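Long-range contacts in glycosyltransferase (Streptomyces viridochromogenes, PDB 2IUY), which probably transfers a sugar from a nucleotide donor, with retention at the anomeric carbon, during biosynthesis of the antibiotic avilamycin A: residues R151-A156 with R224-L229; I145-A150 with V257-A262; H233-M238 with S264-V269. One frame throughout, in Å; residues are numbered along the deposited sequence.

Contact 1: residues R151-A156 with R224-L229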
ATOM      1  N   ARG A 151       0.797  -0.130  14.526  1.00 13.37           N
ATOM      2  CA  ARG A 151       1.166   1.120  13.858  1.00 13.12           C
ATOM      3  C   ARG A 151      -0.033   2.045  13.676  1.00 12.73           C
ATOM      4  O   ARG A 151       0.142   3.186  13.231  1.00 12.81           O
ATOM      5  CB  ARG A 151       1.822   0.856  12.493  1.00 13.12           C
ATOM      6  CG  ARG A 151       3.261   0.342  12.584  1.00 14.90           C
ATOM      7  CD  ARG A 151       4.110   0.641  11.337  1.00 15.48           C
ATOM      8  NE  ARG A 151       5.436   0.008  11.461  1.00 19.73           N
ATOM      9  CZ  ARG A 151       6.567   0.570  11.916  1.00 20.10           C
ATOM     10  NH1 ARG A 151       6.609   1.834  12.315  1.00 20.29           N
ATOM     11  NH2 ARG A 151       7.687  -0.160  11.986  1.00 18.18           N
ATOM     12  N   TYR A 152      -1.235   1.539  13.963  1.00 11.14           N
ATOM     13  CA  TYR A 152      -2.476   2.282  13.722  1.00 12.23           C
ATOM     14  C   TYR A 152      -3.243   2.497  15.015  1.00 12.97           C
ATOM     15  O   TYR A 152      -2.951   1.865  16.057  1.00 11.12           O
ATOM     16  CB  TYR A 152      -3.344   1.621  12.618  1.00 12.22           C
ATOM     17  CG  TYR A 152      -2.542   1.584  11.323  1.00 12.18           C
ATOM     18  CD1 TYR A 152      -2.565   2.658  10.410  1.00 13.48           C
ATOM     19  CD2 TYR A 152      -1.674   0.519  11.069  1.00 11.62           C
ATOM     20  CE1 TYR A 152      -1.755   2.632   9.262  1.00 13.22           C
ATOM     21  CE2 TYR A 152      -0.875   0.499   9.943  1.00 13.86           C
ATOM     22  CZ  TYR A 152      -0.921   1.537   9.057  1.00 13.38           C
ATOM     23  OH  TYR A 152      -0.096   1.433   7.967  1.00 18.88           O
ATOM     24  N   ARG A 153      -4.218   3.400  14.941  1.00 13.70           N
ATOM     25  CA  ARG A 153      -5.069   3.657  16.078  1.00 13.88           C
ATOM     26  C   ARG A 153      -5.952   2.441  16.347  1.00 13.35           C
ATOM     27  O   ARG A 153      -6.493   1.800  15.422  1.00 14.01           O
ATOM     28  CB  ARG A 153      -5.920   4.912  15.881  1.00 14.32           C
ATOM     29  CG  ARG A 153      -5.167   6.198  15.707  1.00 14.97           C
ATOM     30  CD  ARG A 153      -4.518   6.728  16.991  1.00 19.86           C
ATOM     31  NE  ARG A 153      -3.777   7.956  16.687  1.00 17.15           N
ATOM     32  CZ  ARG A 153      -2.458   8.103  16.789  1.00 21.83           C
ATOM     33  NH1 ARG A 153      -1.692   7.116  17.259  1.00 22.19           N
ATOM     34  NH2 ARG A 153      -1.898   9.279  16.473  1.00 23.23           N
ATOM     35  N   SER A 154      -6.113   2.174  17.630  1.00 12.01           N
ATOM     36  CA  SER A 154      -6.798   1.028  18.122  1.00 11.45           C
ATOM     37  C   SER A 154      -8.152   1.427  18.659  1.00 11.04           C
ATOM     38  O   SER A 154      -8.454   2.618  18.819  1.00 12.34           O
ATOM     39  CB  SER A 154      -5.951   0.399  19.231  1.00 11.97           C
ATOM     40  OG  SER A 154      -6.004   1.230  20.377  1.00 10.19           O
ATOM     41  N   ALA A 155      -8.983   0.438  18.961  1.00 11.53           N
ATOM     42  CA  ALA A 155     -10.286   0.694  19.601  1.00 11.66           C
ATOM     43  C   ALA A 155     -10.107   1.438  20.945  1.00 11.39           C
ATOM     44  O   ALA A 155     -10.865   2.371  21.255  1.00 11.09           O
ATOM     45  CB  ALA A 155     -11.055  -0.604  19.785  1.00 10.92           C
ATOM     46  N   ALA A 156      -9.069   1.054  21.696  1.00 11.71           N
ATOM     47  CA  ALA A 156      -8.735   1.651  22.992  1.00 11.66           C
ATOM     48  C   ALA A 156      -8.293   3.131  22.930  1.00 12.99           C
ATOM     49  O   ALA A 156      -8.501   3.886  23.891  1.00 12.18           O
ATOM     50  CB  ALA A 156      -7.685   0.796  23.699  1.00 11.17           C
ATOM     51  N   ARG A 224      -0.855  12.935  12.345  1.00 18.21           N
ATOM     52  CA  ARG A 224      -2.127  13.415  11.771  1.00 16.85           C
ATOM     53  C   ARG A 224      -2.724  12.381  10.815  1.00 15.18           C
ATOM     54  O   ARG A 224      -3.901  12.109  10.836  1.00 16.68           O
ATOM     55  CB  ARG A 224      -2.023  14.824  11.119  1.00 17.72           C
ATOM     56  CG  ARG A 224      -3.342  15.181  10.374  1.00 19.36           C
ATOM     57  CD  ARG A 224      -3.948  16.573  10.508  1.00 23.40           C
ATOM     58  NE  ARG A 224      -3.316  17.416   9.548  1.00 18.84           N
ATOM     59  CZ  ARG A 224      -3.875  18.240   8.678  1.00 16.97           C
ATOM     60  NH1 ARG A 224      -5.182  18.494   8.598  1.00 17.52           N
ATOM     61  NH2 ARG A 224      -3.031  18.875   7.897  1.00 16.20           N
ATOM     62  N   ARG A 225      -1.886  11.801   9.986  1.00 15.09           N
ATOM     63  CA  ARG A 225      -2.253  10.726   9.091  1.00 14.93           C
ATOM     64  C   ARG A 225      -3.083   9.589   9.748  1.00 15.10           C
ATOM     65  O   ARG A 225      -4.120   9.148   9.226  1.00 12.61           O
ATOM     66  CB  ARG A 225      -0.973  10.168   8.523  1.00 13.83           C
ATOM     67  CG  ARG A 225      -1.176   9.328   7.309  1.00 15.85           C
ATOM     68  CD  ARG A 225       0.018   8.417   7.072  1.00 16.85           C
ATOM     69  NE  ARG A 225      -0.308   7.595   5.928  1.00 20.81           N
ATOM     70  CZ  ARG A 225      -0.431   6.271   5.956  1.00 20.29           C
ATOM     71  NH1 ARG A 225      -0.183   5.570   7.060  1.00 14.61           N
ATOM     72  NH2 ARG A 225      -0.782   5.667   4.839  1.00 21.13           N
ATOM     73  N   LEU A 226      -2.597   9.144  10.910  1.00 15.70           N
ATOM     74  CA  LEU A 226      -3.216   8.108  11.711  1.00 14.65           C
ATOM     75  C   LEU A 226      -4.549   8.505  12.283  1.00 14.74           C
ATOM     76  O   LEU A 226      -5.495   7.725  12.231  1.00 13.36           O
ATOM     77  CB  LEU A 226      -2.294   7.775  12.864  1.00 14.98           C
ATOM     78  CG  LEU A 226      -0.941   7.172  12.580  1.00 15.25           C
ATOM     79  CD1 LEU A 226      -0.416   6.760  13.968  1.00 16.39           C
ATOM     80  CD2 LEU A 226      -1.009   5.969  11.553  1.00 13.32           C
ATOM     81  N   ASP A 227      -4.618   9.716  12.845  1.00 14.81           N
ATOM     82  CA  ASP A 227      -5.883  10.243  13.351  1.00 16.10           C
ATOM     83  C   ASP A 227      -6.920  10.391  12.230  1.00 14.89           C
ATOM     84  O   ASP A 227      -8.081  10.039  12.422  1.00 16.03           O
ATOM     85  CB  ASP A 227      -5.685  11.604  14.024  1.00 17.41           C
ATOM     86  CG  ASP A 227      -4.861  11.518  15.313  1.00 22.04           C
ATOM     87  OD1 ASP A 227      -5.085  10.568  16.094  1.00 28.09           O
ATOM     88  OD2 ASP A 227      -4.014  12.421  15.550  1.00 25.94           O
ATOM     89  N   LEU A 228      -6.509  10.907  11.070  1.00 13.93           N
ATOM     90  CA  LEU A 228      -7.432  11.053   9.918  1.00 13.75           C
ATOM     91  C   LEU A 228      -8.014   9.702   9.503  1.00 13.35           C
ATOM     92  O   LEU A 228      -9.219   9.549   9.303  1.00 13.24           O
ATOM     93  CB  LEU A 228      -6.698  11.727   8.739  1.00 13.65           C
ATOM     94  CG  LEU A 228      -6.422  13.237   8.845  1.00 12.84           C
ATOM     95  CD1 LEU A 228      -5.597  13.702   7.621  1.00 12.24           C
ATOM     96  CD2 LEU A 228      -7.724  14.023   8.940  1.00  9.75           C
ATOM     97  N   LEU A 229      -7.137   8.708   9.407  1.00 13.16           N
ATOM     98  CA  LEU A 229      -7.537   7.335   9.050  1.00 13.70           C
ATOM     99  C   LEU A 229      -8.624   6.776   9.968  1.00 13.05           C
ATOM    100  O   LEU A 229      -9.611   6.186   9.504  1.00 13.67           O
ATOM    101  CB  LEU A 229      -6.315   6.413   9.081  1.00 12.47           C
ATOM    102  CG  LEU A 229      -5.632   5.845   7.834  1.00 14.35           C
ATOM    103  CD1 LEU A 229      -6.272   6.131   6.466  1.00  8.20           C
ATOM    104  CD2 LEU A 229      -4.090   6.026   7.854  1.00 10.84           C
TER
HETATM  105  O   HOH W   1      -4.830   5.060  12.388  1.00  7.68           O
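Two N-H groups of Arg153 grip OD1 of Asp227. The principal bond, from NE at 3.0 Å to OD1 of Asp227, is nearly straight, with 166° at the hydrogen; the second, from NH2, is weak. OD1 lies near the guanidinium plane, but NE reaches it from above the carboxylate plane, the two planes being turned 45° apart. Arg153 gets there by bending at chi2, and its NH2 forms its stronger salt bridge with Glu223, so two carboxylates of helix 222-231 share this cation. Leu226 sits under the same group: CD1 lies 3.4 Å from the guanidinium plane over one face, offset toward the rim. Its other methyl, CD2, packs 3.8 Å from CD1 of the Tyr152 ring and also approaches the carbonyl O of Arg151. Between the salt bridge and the ring, a water accepts from Arg153 N and donates to Leu226 O; the water oxygen lies 2.8 Å from Leu226 O. At the ring's edge Arg225 NH1 comes within 4.0 Å of Tyr152 CE1, the two planes 58° apart, while Tyr152 OH and Arg225 NH2 both bond to Glu260. Arg225 and Glu260 bind UDP in a crystal structure of this protein, so the contact sets the loop 151-156 against the nucleotide site of a GT-B glycosyltransferase.

Contact 2: residues I145-A150 with V257-A262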
ATOM      1  N   ILE A 145      -1.477  -6.827   0.731  1.00  6.11           N
ATOM      2  CA  ILE A 145      -0.721  -5.883   1.572  1.00  5.31           C
ATOM      3  C   ILE A 145      -1.032  -6.112   3.056  1.00  5.32           C
ATOM      4  O   ILE A 145      -2.211  -6.220   3.444  1.00  5.51           O
ATOM      5  CB  ILE A 145      -0.965  -4.422   1.165  1.00  5.26           C
ATOM      6  CG1 ILE A 145      -0.417  -4.139  -0.262  1.00  6.84           C
ATOM      7  CG2 ILE A 145      -0.427  -3.481   2.188  1.00  3.83           C
ATOM      8  CD1 ILE A 145      -0.933  -2.802  -0.817  1.00  5.71           C
ATOM      9  N   PRO A 146       0.036  -6.233   3.879  1.00  5.27           N
ATOM     10  CA  PRO A 146      -0.085  -6.426   5.316  1.00  5.67           C
ATOM     11  C   PRO A 146      -0.266  -5.104   6.050  1.00  7.05           C
ATOM     12  O   PRO A 146       0.117  -4.038   5.552  1.00  5.49           O
ATOM     13  CB  PRO A 146       1.288  -7.015   5.695  1.00  5.89           C
ATOM     14  CG  PRO A 146       2.245  -6.407   4.761  1.00  5.95           C
ATOM     15  CD  PRO A 146       1.449  -6.239   3.445  1.00  4.27           C
ATOM     16  N   VAL A 147      -0.825  -5.203   7.239  1.00  7.65           N
ATOM     17  CA  VAL A 147      -0.953  -4.078   8.090  1.00  8.38           C
ATOM     18  C   VAL A 147      -0.647  -4.545   9.538  1.00  8.96           C
ATOM     19  O   VAL A 147      -1.126  -5.589   9.974  1.00  8.75           O
ATOM     20  CB  VAL A 147      -2.360  -3.417   7.847  1.00  9.29           C
ATOM     21  CG1 VAL A 147      -3.559  -4.205   8.420  1.00  7.60           C
ATOM     22  CG2 VAL A 147      -2.318  -2.016   8.154  1.00 11.69           C
ATOM     23  N   ASP A 148       0.185  -3.782  10.250  1.00  8.50           N
ATOM     24  CA  ASP A 148       0.461  -4.024  11.672  1.00  8.46           C
ATOM     25  C   ASP A 148      -0.430  -3.099  12.507  1.00  8.57           C
ATOM     26  O   ASP A 148      -0.210  -1.857  12.543  1.00  7.72           O
ATOM     27  CB  ASP A 148       1.952  -3.754  11.937  1.00  7.08           C
ATOM     28  CG  ASP A 148       2.364  -3.956  13.400  1.00  9.47           C
ATOM     29  OD1 ASP A 148       1.556  -4.413  14.250  1.00  9.83           O
ATOM     30  OD2 ASP A 148       3.546  -3.653  13.691  1.00 10.12           O
ATOM     31  N   PRO A 149      -1.412  -3.692  13.207  1.00  8.73           N
ATOM     32  CA  PRO A 149      -2.313  -2.887  14.009  1.00 10.07           C
ATOM     33  C   PRO A 149      -1.604  -1.977  14.998  1.00 11.32           C
ATOM     34  O   PRO A 149      -2.138  -0.889  15.268  1.00 11.93           O
ATOM     35  CB  PRO A 149      -3.201  -3.907  14.735  1.00 10.23           C
ATOM     36  CG  PRO A 149      -2.996  -5.230  13.998  1.00  9.98           C
ATOM     37  CD  PRO A 149      -1.721  -5.134  13.239  1.00  8.01           C
ATOM     38  N   ALA A 150      -0.427  -2.372  15.502  1.00 12.01           N
ATOM     39  CA  ALA A 150       0.339  -1.535  16.455  1.00 12.50           C
ATOM     40  C   ALA A 150       0.715  -0.203  15.843  1.00 12.76           C
ATOM     41  O   ALA A 150       0.948   0.751  16.546  1.00 14.25           O
ATOM     42  CB  ALA A 150       1.625  -2.270  16.990  1.00 12.53           C
ATOM     43  N   VAL A 257      -4.187   1.814   1.300  1.00 11.32           N
ATOM     44  CA  VAL A 257      -5.130   2.639   2.095  1.00 10.29           C
ATOM     45  C   VAL A 257      -6.337   1.835   2.580  1.00  9.22           C
ATOM     46  O   VAL A 257      -6.912   2.174   3.588  1.00  8.40           O
ATOM     47  CB  VAL A 257      -5.640   3.910   1.316  1.00 11.03           C
ATOM     48  CG1 VAL A 257      -6.757   3.543   0.278  1.00  8.27           C
ATOM     49  CG2 VAL A 257      -6.081   5.010   2.300  1.00 12.43           C
ATOM     50  N   VAL A 258      -6.692   0.761   1.868  1.00  7.70           N
ATOM     51  CA  VAL A 258      -7.829  -0.085   2.261  1.00  6.85           C
ATOM     52  C   VAL A 258      -7.569  -0.784   3.619  1.00  6.02           C
ATOM     53  O   VAL A 258      -8.407  -0.721   4.546  1.00  5.05           O
ATOM     54  CB  VAL A 258      -8.199  -1.133   1.156  1.00  6.32           C
ATOM     55  CG1 VAL A 258      -9.337  -2.126   1.634  1.00  7.73           C
ATOM     56  CG2 VAL A 258      -8.672  -0.456  -0.123  1.00  6.11           C
ATOM     57  N   SER A 259      -6.414  -1.455   3.724  1.00  4.99           N
ATOM     58  CA  SER A 259      -6.043  -2.164   4.952  1.00  5.81           C
ATOM     59  C   SER A 259      -5.786  -1.183   6.083  1.00  6.86           C
ATOM     60  O   SER A 259      -6.103  -1.468   7.247  1.00  7.25           O
ATOM     61  CB  SER A 259      -4.835  -3.120   4.727  1.00  6.65           C
ATOM     62  OG  SER A 259      -3.722  -2.375   4.262  1.00  4.58           O
ATOM     63  N   GLU A 260      -5.228  -0.021   5.735  1.00  6.96           N
ATOM     64  CA  GLU A 260      -4.947   1.071   6.685  1.00  8.24           C
ATOM     65  C   GLU A 260      -6.206   1.667   7.290  1.00  7.84           C
ATOM     66  O   GLU A 260      -6.278   1.817   8.498  1.00  9.54           O
ATOM     67  CB  GLU A 260      -4.087   2.163   6.039  1.00  6.98           C
ATOM     68  CG  GLU A 260      -2.699   1.584   5.795  1.00 11.60           C
ATOM     69  CD  GLU A 260      -1.671   2.585   5.393  1.00 17.12           C
ATOM     70  OE1 GLU A 260      -1.849   3.205   4.338  1.00 19.37           O
ATOM     71  OE2 GLU A 260      -0.662   2.729   6.144  1.00 20.76           O
ATOM     72  N   ALA A 261      -7.177   2.013   6.450  1.00  5.99           N
ATOM     73  CA  ALA A 261      -8.448   2.502   6.950  1.00  6.36           C
ATOM     74  C   ALA A 261      -9.078   1.476   7.868  1.00  5.50           C
ATOM     75  O   ALA A 261      -9.428   1.785   8.981  1.00  5.78           O
ATOM     76  CB  ALA A 261      -9.394   2.892   5.755  1.00  4.85           C
ATOM     77  N   ALA A 262      -9.205   0.230   7.408  1.00  5.73           N
ATOM     78  CA  ALA A 262     -10.003  -0.743   8.130  1.00  5.72           C
ATOM     79  C   ALA A 262      -9.360  -1.125   9.463  1.00  5.96           C
ATOM     80  O   ALA A 262     -10.036  -1.201  10.501  1.00  7.01           O
ATOM     81  CB  ALA A 262     -10.239  -1.979   7.249  1.00  6.25           C
TER
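In this GT-B enzyme the loop 145-150, which follows helix 128-133, packs on helix 256-263, whose residues Val257 and Glu260 belong to the UDP site. No hydrogen bond joins the two segments; the contact is a small patch of van der Waals packing around Ser259, with the backbones nearest at Val147 and Ser259, whose CA atoms are 6.3 Å apart. Val147 supplies most of the loop's share. Its chi1 of 73° places CG1 in the crowded position between backbone N and carbonyl carbon and CG2 anti to the N, so that both methyls close on the same carbonyl oxygen, CG1 and CG2 each 3.9 Å from Ser259 O. The branch point itself, Val147 CB, rests 4.0 Å from Ser259 OG. Ile145 approaches the same hydroxyl from the other end of the contact: CG2, anti to its backbone N, ends 4.0 Å from Ser259 OG, whereas CG1 is anti to the carbonyl carbon. Ser259 OG, with chi1 59°, also occupies the crowded position between N and C. That torsion turns it back along its own helix, where it is hydrogen-bonded to Thr256 O, so this buried hydroxyl is satisfied within the helix while its flank packs against aliphatic carbon. Glu260 takes a smaller part, its CG lying 4.3 Å from Val147 CG2. Its chain runs extended through chi2 (-170°), carrying the carboxylate beyond the valine to Tyr152 and Arg225. Trp319 backs the arrangement, sharing backbone hydrogen bonds with Val147 and touching Ser259. Farther along the loop an Asx turn shapes the chain, with Ala150 N donating to Asp148 OD1 at 3.1 Å from above the carboxylate plane.

Contact 3: residues H233-M238 with S264-V269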
ATOM      1  N   HIS A 233     -15.368   9.291   8.694  1.00 11.69           N
ATOM      2  CA  HIS A 233     -16.574   8.482   8.544  1.00 11.43           C
ATOM      3  C   HIS A 233     -16.346   7.257   7.603  1.00 11.01           C
ATOM      4  O   HIS A 233     -16.777   6.124   7.877  1.00 10.06           O
ATOM      5  CB  HIS A 233     -17.746   9.381   8.100  1.00 12.97           C
ATOM      6  CG  HIS A 233     -19.058   8.665   8.030  1.00 17.50           C
ATOM      7  ND1 HIS A 233     -19.966   8.681   9.065  1.00 25.83           N
ATOM      8  CD2 HIS A 233     -19.597   7.871   7.075  1.00 23.27           C
ATOM      9  CE1 HIS A 233     -21.012   7.934   8.750  1.00 26.17           C
ATOM     10  NE2 HIS A 233     -20.812   7.421   7.550  1.00 24.61           N
ATOM     11  N   ALA A 234     -15.658   7.482   6.483  1.00  9.78           N
ATOM     12  CA  ALA A 234     -15.349   6.401   5.565  1.00  9.87           C
ATOM     13  C   ALA A 234     -14.198   6.873   4.735  1.00  9.38           C
ATOM     14  O   ALA A 234     -13.972   8.067   4.634  1.00  9.17           O
ATOM     15  CB  ALA A 234     -16.573   6.014   4.634  1.00  9.49           C
ATOM     16  N   VAL A 235     -13.471   5.916   4.161  1.00  9.40           N
ATOM     17  CA  VAL A 235     -12.394   6.220   3.215  1.00  8.73           C
ATOM     18  C   VAL A 235     -12.904   5.854   1.830  1.00  8.26           C
ATOM     19  O   VAL A 235     -13.622   4.884   1.675  1.00  9.09           O
ATOM     20  CB  VAL A 235     -11.082   5.450   3.597  1.00  9.16           C
ATOM     21  CG1 VAL A 235     -10.116   5.349   2.403  1.00  7.07           C
ATOM     22  CG2 VAL A 235     -10.408   6.146   4.817  1.00  8.87           C
ATOM     23  N   LEU A 236     -12.540   6.650   0.844  1.00  9.03           N
ATOM     24  CA  LEU A 236     -12.959   6.480  -0.535  1.00  8.25           C
ATOM     25  C   LEU A 236     -11.708   6.116  -1.341  1.00  8.79           C
ATOM     26  O   LEU A 236     -10.735   6.900  -1.435  1.00  8.96           O
ATOM     27  CB  LEU A 236     -13.581   7.788  -1.053  1.00  8.75           C
ATOM     28  CG  LEU A 236     -14.709   8.455  -0.242  1.00  9.63           C
ATOM     29  CD1 LEU A 236     -15.358   9.649  -1.062  1.00  8.37           C
ATOM     30  CD2 LEU A 236     -15.810   7.458   0.193  1.00  8.62           C
ATOM     31  N   ALA A 237     -11.715   4.902  -1.869  1.00  8.75           N
ATOM     32  CA  ALA A 237     -10.613   4.395  -2.701  1.00  8.45           C
ATOM     33  C   ALA A 237     -11.177   4.197  -4.097  1.00  7.79           C
ATOM     34  O   ALA A 237     -11.786   3.173  -4.393  1.00  7.70           O
ATOM     35  CB  ALA A 237     -10.100   3.065  -2.123  1.00  8.54           C
HETATM   36  N   MSE A 238     -10.984   5.194  -4.958  1.00  8.48           N
HETATM   37  CA  MSE A 238     -11.810   5.334  -6.181  1.00  8.72           C
HETATM   38  C   MSE A 238     -11.005   5.238  -7.448  1.00  8.51           C
HETATM   39  O   MSE A 238     -11.291   5.939  -8.403  1.00  9.01           O
HETATM   40  CB  MSE A 238     -12.535   6.689  -6.151  1.00  9.64           C
HETATM   41  CG  MSE A 238     -13.351   6.957  -4.879  1.00  9.82           C
HETATM   42 SE   MSE A 238     -14.817   5.757  -4.609  1.00 14.29          SE
HETATM   43  CE  MSE A 238     -16.041   6.497  -5.997  1.00 12.82           C
ATOM     44  N   SER A 264      -7.712   0.773  11.157  1.00  6.64           N
ATOM     45  CA  SER A 264      -7.928   1.957  12.014  1.00  7.90           C
ATOM     46  C   SER A 264      -9.409   2.098  12.379  1.00  8.56           C
ATOM     47  O   SER A 264      -9.802   3.118  12.942  1.00  8.46           O
ATOM     48  CB  SER A 264      -7.468   3.259  11.352  1.00  7.36           C
ATOM     49  OG  SER A 264      -6.129   3.170  10.889  1.00  6.15           O
ATOM     50  N   GLY A 265     -10.209   1.073  12.063  1.00  8.53           N
ATOM     51  CA  GLY A 265     -11.650   1.078  12.362  1.00  9.23           C
ATOM     52  C   GLY A 265     -12.522   1.870  11.404  1.00  9.19           C
ATOM     53  O   GLY A 265     -13.541   2.424  11.813  1.00 10.88           O
ATOM     54  N   THR A 266     -12.116   1.965  10.138  1.00  9.04           N
ATOM     55  CA  THR A 266     -12.790   2.820   9.152  1.00  8.81           C
ATOM     56  C   THR A 266     -13.165   2.035   7.891  1.00  8.74           C
ATOM     57  O   THR A 266     -12.292   1.493   7.195  1.00  8.64           O
ATOM     58  CB  THR A 266     -11.935   4.113   8.818  1.00  9.84           C
ATOM     59  OG1 THR A 266     -11.771   4.871  10.029  1.00 10.12           O
ATOM     60  CG2 THR A 266     -12.581   5.041   7.678  1.00  7.51           C
ATOM     61  N   PRO A 267     -14.458   2.033   7.562  1.00  8.07           N
ATOM     62  CA  PRO A 267     -14.927   1.268   6.410  1.00  8.75           C
ATOM     63  C   PRO A 267     -14.541   2.002   5.113  1.00  8.92           C
ATOM     64  O   PRO A 267     -14.099   3.157   5.149  1.00  8.95           O
ATOM     65  CB  PRO A 267     -16.454   1.216   6.628  1.00  7.64           C
ATOM     66  CG  PRO A 267     -16.754   2.586   7.283  1.00  8.33           C
ATOM     67  CD  PRO A 267     -15.547   2.825   8.201  1.00  8.73           C
ATOM     68  N   VAL A 268     -14.738   1.339   3.983  1.00 10.26           N
ATOM     69  CA  VAL A 268     -14.203   1.823   2.719  1.00 10.24           C
ATOM     70  C   VAL A 268     -15.283   1.765   1.676  1.00 10.62           C
ATOM     71  O   VAL A 268     -15.948   0.774   1.539  1.00 11.67           O
ATOM     72  CB  VAL A 268     -12.953   0.986   2.270  1.00  9.66           C
ATOM     73  CG1 VAL A 268     -12.391   1.507   0.932  1.00 11.36           C
ATOM     74  CG2 VAL A 268     -11.870   1.038   3.353  1.00  7.28           C
ATOM     75  N   VAL A 269     -15.474   2.856   0.954  1.00 11.39           N
ATOM     76  CA  VAL A 269     -16.186   2.788  -0.322  1.00 10.92           C
ATOM     77  C   VAL A 269     -15.138   2.806  -1.441  1.00 10.74           C
ATOM     78  O   VAL A 269     -14.306   3.678  -1.459  1.00 11.00           O
ATOM     79  CB  VAL A 269     -17.123   4.006  -0.514  1.00 11.12           C
ATOM     80  CG1 VAL A 269     -17.723   4.011  -1.967  1.00  8.88           C
ATOM     81  CG2 VAL A 269     -18.177   4.024   0.553  1.00  9.76           C
TER
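Leu236 and Val269 form the apolar centre, lying side by side and pointing the same way, with Leu236 CD2 3.8 Å from Val269 CB. Phe183 of helix 177-187 touches both. On the other face of the sheet, Ala237 CB meets Val268 CG1 at 4.1 Å, while the side chains of Val235 and Thr266 cross at about a right angle, with CG2 of Val235 3.8 Å from CG2 of Thr266; Ala261 of helix 256-263 covers Val235 and Val268. Met238, present as selenomethionine and bent at chi2 and chi3, brings SE to 3.8 Å from Val269 O. Between these faces runs the parallel backbone pairing. Val235 N donates to Pro267 O at 3.0 Å, Val269 N to Val235 O at 2.8 Å, and Ala237 N to Val269 O at 2.9 Å. The middle bond points nearly along the C=O axis of its acceptor (171°). At the polar edge, Thr266 OG1 turns to Leu229 O, after Gly265, the C-prime residue of a Schellman motif, has ended helix 256-263. In this beta-alpha-beta crossover the strands' polar links are all main-chain and their buried side chains add apolar packing, so the pairing depends mainly on the backbone.

In the fold
Contact 3 is sheet core, pairing neighbouring strands of the six-stranded parallel sheet that contains 234-237 and 268-270 by main-chain bonds and aliphatic packing. Contact 2 is also buried, yet it sets a loop on helix 256-263, which connects those two strands, and relies on packing alone. Contact 1 is only partly buried, and there a salt bridge and a water accompany the apolar packing. Glu260 ties contacts 1 and 2 together through Tyr152 and Arg225, and Thr266 ties contact 3 to contact 1 through the carbonyl of Leu229. Ala261, on the helix of contact 2, turns to contact 3. Of the charged pairs, Arg225 with Glu260 lies at the UDP site, Arg153 with Asp227 on the more exposed side.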